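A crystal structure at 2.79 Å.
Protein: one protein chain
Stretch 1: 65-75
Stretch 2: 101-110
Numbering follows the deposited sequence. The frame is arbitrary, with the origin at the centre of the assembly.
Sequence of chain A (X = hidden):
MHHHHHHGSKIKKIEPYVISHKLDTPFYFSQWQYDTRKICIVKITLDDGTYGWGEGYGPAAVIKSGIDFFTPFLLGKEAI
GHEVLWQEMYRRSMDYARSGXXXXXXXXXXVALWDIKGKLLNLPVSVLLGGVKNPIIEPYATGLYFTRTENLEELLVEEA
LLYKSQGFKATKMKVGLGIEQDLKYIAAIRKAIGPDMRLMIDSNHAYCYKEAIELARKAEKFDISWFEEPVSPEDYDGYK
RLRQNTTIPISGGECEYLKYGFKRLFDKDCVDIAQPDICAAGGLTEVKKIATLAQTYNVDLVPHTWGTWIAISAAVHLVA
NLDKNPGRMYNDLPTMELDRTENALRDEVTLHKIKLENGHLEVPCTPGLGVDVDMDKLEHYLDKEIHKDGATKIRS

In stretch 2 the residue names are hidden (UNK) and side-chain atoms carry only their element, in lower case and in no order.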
# COMPACT_ATOMS: atom_id res chain seq x y z
N SER A 65 43.15 1.38 8.86
CA SER A 65 43.16 2.82 9.11
C SER A 65 41.91 3.21 9.88
O SER A 65 41.94 4.19 10.63
CB SER A 65 43.21 3.58 7.78
OG SER A 65 44.40 3.23 7.10
N GLY A 66 40.84 2.43 9.66
CA GLY A 66 39.56 2.61 10.33
C GLY A 66 39.72 2.43 11.81
O GLY A 66 39.34 3.33 12.58
N ILE A 67 40.37 1.30 12.23
CA ILE A 67 40.67 0.99 13.63
C ILE A 67 41.46 2.16 14.23
O ILE A 67 41.08 2.65 15.30
CB ILE A 67 41.40 -0.36 13.76
CG1 ILE A 67 40.46 -1.53 13.42
CG2 ILE A 67 41.99 -0.51 15.17
CD1 ILE A 67 41.07 -2.64 12.65
N ASP A 68 42.50 2.65 13.50
CA ASP A 68 43.33 3.80 13.88
C ASP A 68 42.50 5.06 14.11
O ASP A 68 42.89 5.91 14.92
CB ASP A 68 44.37 4.09 12.79
CG ASP A 68 45.47 3.06 12.55
OD1 ASP A 68 45.55 2.08 13.32
OD2 ASP A 68 46.27 3.25 11.61
N PHE A 69 41.35 5.18 13.39
CA PHE A 69 40.45 6.33 13.52
C PHE A 69 39.76 6.34 14.88
O PHE A 69 39.69 7.39 15.51
CB PHE A 69 39.44 6.41 12.36
CG PHE A 69 38.34 7.44 12.57
CD1 PHE A 69 38.59 8.80 12.37
CD2 PHE A 69 37.08 7.05 12.98
CE1 PHE A 69 37.59 9.74 12.59
CE2 PHE A 69 36.08 8.00 13.19
CZ PHE A 69 36.34 9.34 13.00
N PHE A 70 39.26 5.17 15.31
CA PHE A 70 38.55 4.99 16.59
C PHE A 70 39.47 4.83 17.77
O PHE A 70 39.01 5.05 18.91
CB PHE A 70 37.60 3.78 16.55
CG PHE A 70 36.56 3.82 15.46
CD1 PHE A 70 35.58 4.81 15.45
CD2 PHE A 70 36.55 2.86 14.45
CE1 PHE A 70 34.62 4.85 14.44
CE2 PHE A 70 35.59 2.90 13.45
CZ PHE A 70 34.63 3.89 13.45
N THR A 71 40.73 4.41 17.54
CA THR A 71 41.69 4.12 18.61
C THR A 71 41.79 5.31 19.57
O THR A 71 41.57 5.03 20.74
CB THR A 71 43.01 3.60 18.06
OG1 THR A 71 42.74 2.37 17.38
CG2 THR A 71 44.02 3.30 19.15
N PRO A 72 41.93 6.60 19.17
CA PRO A 72 41.98 7.69 20.19
C PRO A 72 40.83 7.74 21.20
O PRO A 72 41.11 8.00 22.37
CB PRO A 72 42.04 8.96 19.35
CG PRO A 72 42.69 8.54 18.09
CD PRO A 72 42.20 7.14 17.82
N PHE A 73 39.56 7.47 20.76
CA PHE A 73 38.35 7.52 21.62
C PHE A 73 38.00 6.19 22.32
O PHE A 73 36.89 6.04 22.86
CB PHE A 73 37.12 8.05 20.87
CG PHE A 73 37.35 8.67 19.51
CD1 PHE A 73 37.61 10.03 19.39
CD2 PHE A 73 37.23 7.91 18.36
CE1 PHE A 73 37.80 10.60 18.13
CE2 PHE A 73 37.40 8.48 17.11
CZ PHE A 73 37.69 9.83 17.00
N LEU A 74 38.94 5.22 22.31
CA LEU A 74 38.71 3.92 22.94
C LEU A 74 39.69 3.61 24.08
O LEU A 74 39.38 2.82 24.97
CB LEU A 74 38.73 2.77 21.90
CG LEU A 74 37.58 2.63 20.94
CD1 LEU A 74 37.76 1.43 20.08
CD2 LEU A 74 36.26 2.49 21.64
N LEU A 75 40.87 4.23 24.03
CA LEU A 75 41.94 4.08 25.01
C LEU A 75 41.52 4.72 26.36
O LEU A 75 40.95 5.83 26.37
CB LEU A 75 43.22 4.76 24.44
CG LEU A 75 44.33 3.90 23.80
CD1 LEU A 75 43.80 2.82 22.87
CD2 LEU A 75 45.27 4.76 23.05
N UNK A 101 33.57 -0.25 5.04
CA UNK A 101 34.87 -0.13 5.71
C UNK A 101 34.78 0.26 7.19
O UNK A 101 35.23 -0.56 8.00
c UNK A 101 36.30 0.10 3.63
c UNK A 101 37.01 1.28 5.73
c UNK A 101 35.82 0.80 4.90
N UNK A 102 34.23 1.44 7.58
CA UNK A 102 34.17 1.80 9.02
C UNK A 102 33.34 0.81 9.87
O UNK A 102 33.62 0.68 11.05
c UNK A 102 33.73 3.25 9.29
c UNK A 102 35.90 4.30 10.06
c UNK A 102 34.79 4.33 9.04
c UNK A 102 34.16 5.70 9.04
N UNK A 103 32.40 0.06 9.24
CA UNK A 103 31.61 -0.96 9.92
C UNK A 103 32.48 -2.18 10.23
O UNK A 103 32.33 -2.77 11.31
c UNK A 103 30.33 -1.37 9.15
c UNK A 103 29.23 -0.31 9.13
n UNK A 103 29.20 1.80 10.34
o UNK A 103 28.89 -0.09 11.51
c UNK A 103 29.08 0.48 10.42
N UNK A 104 33.42 -2.52 9.31
CA UNK A 104 34.36 -3.63 9.51
C UNK A 104 35.45 -3.26 10.55
O UNK A 104 35.99 -4.15 11.22
c UNK A 104 34.96 -4.07 8.19
N UNK A 105 35.74 -1.93 10.72
CA UNK A 105 36.65 -1.43 11.75
C UNK A 105 35.95 -1.60 13.11
O UNK A 105 36.56 -2.17 14.03
c UNK A 105 36.97 0.03 11.52
N UNK A 106 34.63 -1.18 13.20
CA UNK A 106 33.78 -1.32 14.40
C UNK A 106 33.58 -2.80 14.74
O UNK A 106 33.65 -3.15 15.91
c UNK A 106 32.62 0.97 14.12
c UNK A 106 31.38 1.85 14.12
c UNK A 106 32.42 -0.55 14.33
c UNK A 106 31.61 -0.77 15.61
N UNK A 107 33.38 -3.67 13.71
CA UNK A 107 33.23 -5.13 13.87
C UNK A 107 34.46 -5.75 14.51
O UNK A 107 34.33 -6.51 15.48
c UNK A 107 32.98 -5.82 12.53
o UNK A 107 31.79 -5.42 11.88
N UNK A 108 35.66 -5.45 13.94
CA UNK A 108 36.97 -5.93 14.38
C UNK A 108 37.21 -5.65 15.86
O UNK A 108 37.50 -6.59 16.59
c UNK A 108 38.05 -5.32 13.52
N UNK A 109 37.01 -4.37 16.32
CA UNK A 109 37.11 -3.96 17.73
C UNK A 109 36.09 -4.75 18.57
O UNK A 109 36.48 -5.30 19.60
c UNK A 109 37.86 -0.34 16.67
c UNK A 109 36.96 -2.42 17.89
c UNK A 109 36.77 -2.02 19.37
c UNK A 109 38.17 -1.67 17.27
N UNK A 110 34.81 -4.82 18.13
CA UNK A 110 33.74 -5.55 18.83
C UNK A 110 34.12 -7.01 19.14
O UNK A 110 34.15 -7.37 20.32
c UNK A 110 31.18 -5.76 18.92
o UNK A 110 30.82 -4.91 19.77
c UNK A 110 32.40 -5.45 18.07
o UNK A 110 30.57 -6.85 18.71

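Position 101 carries three side-chain carbons, one bearing the other two, so the branch lies at CB itself. None of them is in contact with stretch 1. A fork of this kind without further extension is Val 101, a compact apolar residue suited to a buried turn of helix.

Position 102 has four carbons forked at the second. The CA-to-CB bond points sideways, but the end of the chain comes nearer, and one terminal carbon meets a glycine and two aromatic rings. The fork one carbon beyond CB identifies Leu 102. Its CD2 lies 4.0 Å from Gly 66 CA, 4.2 Å from Phe 69 CD2 and 3.6 Å from Phe 70 CZ; the reach past CB lets a sideways residue join the contact.

Position 103 shows three carbons in a row, the third carrying one oxygen and one nitrogen. This is an amide at the end of a two-carbon arm, Gln 103. It starts away from stretch 1 and touches nothing there, so its polar end stays out of the apolar contact.

Position 104 has a single carbon, too far from stretch 1 to touch it: Ala 104, a small residue at home in a helix.

Position 105 also has one carbon, but this one points toward stretch 1, where the helices run close, and touches the backbone of Gly 66 and Ile 67 and the ring of Phe 70. It is Ala 105. Its CB lies 3.7 Å from Gly 66 C, 3.7 Å from Ile 67 N and 3.7 Å from Phe 70 CE2, the last at the ring edge. Backbone and ring together leave little space, and a methyl fills it. Gly 66 contributes to the fit: an ideal CB there would lie 2.8 Å from Ala 105 CB, a clash.

Position 106 has four carbons, forked at the first, with one arm two carbons long; a carbon of that arm touches the Phe 70 ring. This is Ile 106. Although it sets out sideways, its longer arm brings CG1 to 3.6 Å from Phe 70 CE2, so a branched apolar residue helps line the pocket round the ring.

Position 107 has one carbon followed by one oxygen, out of reach of stretch 1. It is Ser 107, whose OG donates to Gln 103 O at 2.8 Å, satisfying the hydroxyl within its own helix.

Position 108 again has one carbon, pointing toward stretch 1 and meeting the end of Ile 67. Ala 108 places CB 4.1 Å from Ile 67 CD1, leaving room for that longer side chain.

Position 109 repeats the four-carbon pattern forked at the first, points toward stretch 1 and touches Ile 67, Phe 70 and Leu 74. Ile 109 uses both branches: CD1 lies 4.1 Å from Phe 70 CD2, and CG2 lies 3.7 Å from Leu 74 CD1.

Position 110 has two carbons, the second bearing two oxygens. Asp 110 is out of reach, and its carboxylate is hydrogen-bonded elsewhere in the structure.

The side-chain contacts are all apolar, and no hydrogen bond crosses. The helix axes come within 8.4 Å, with 69° between their N-to-C directions, and Ile 67 and Ala 105 are nearest in CA register. Phe 70 is the knob, seated among Leu 102, Ala 105, Ile 106 and Ile 109, while Gly 66 allows the close approach.

Stretch 2 101-110: VLQAAISAID
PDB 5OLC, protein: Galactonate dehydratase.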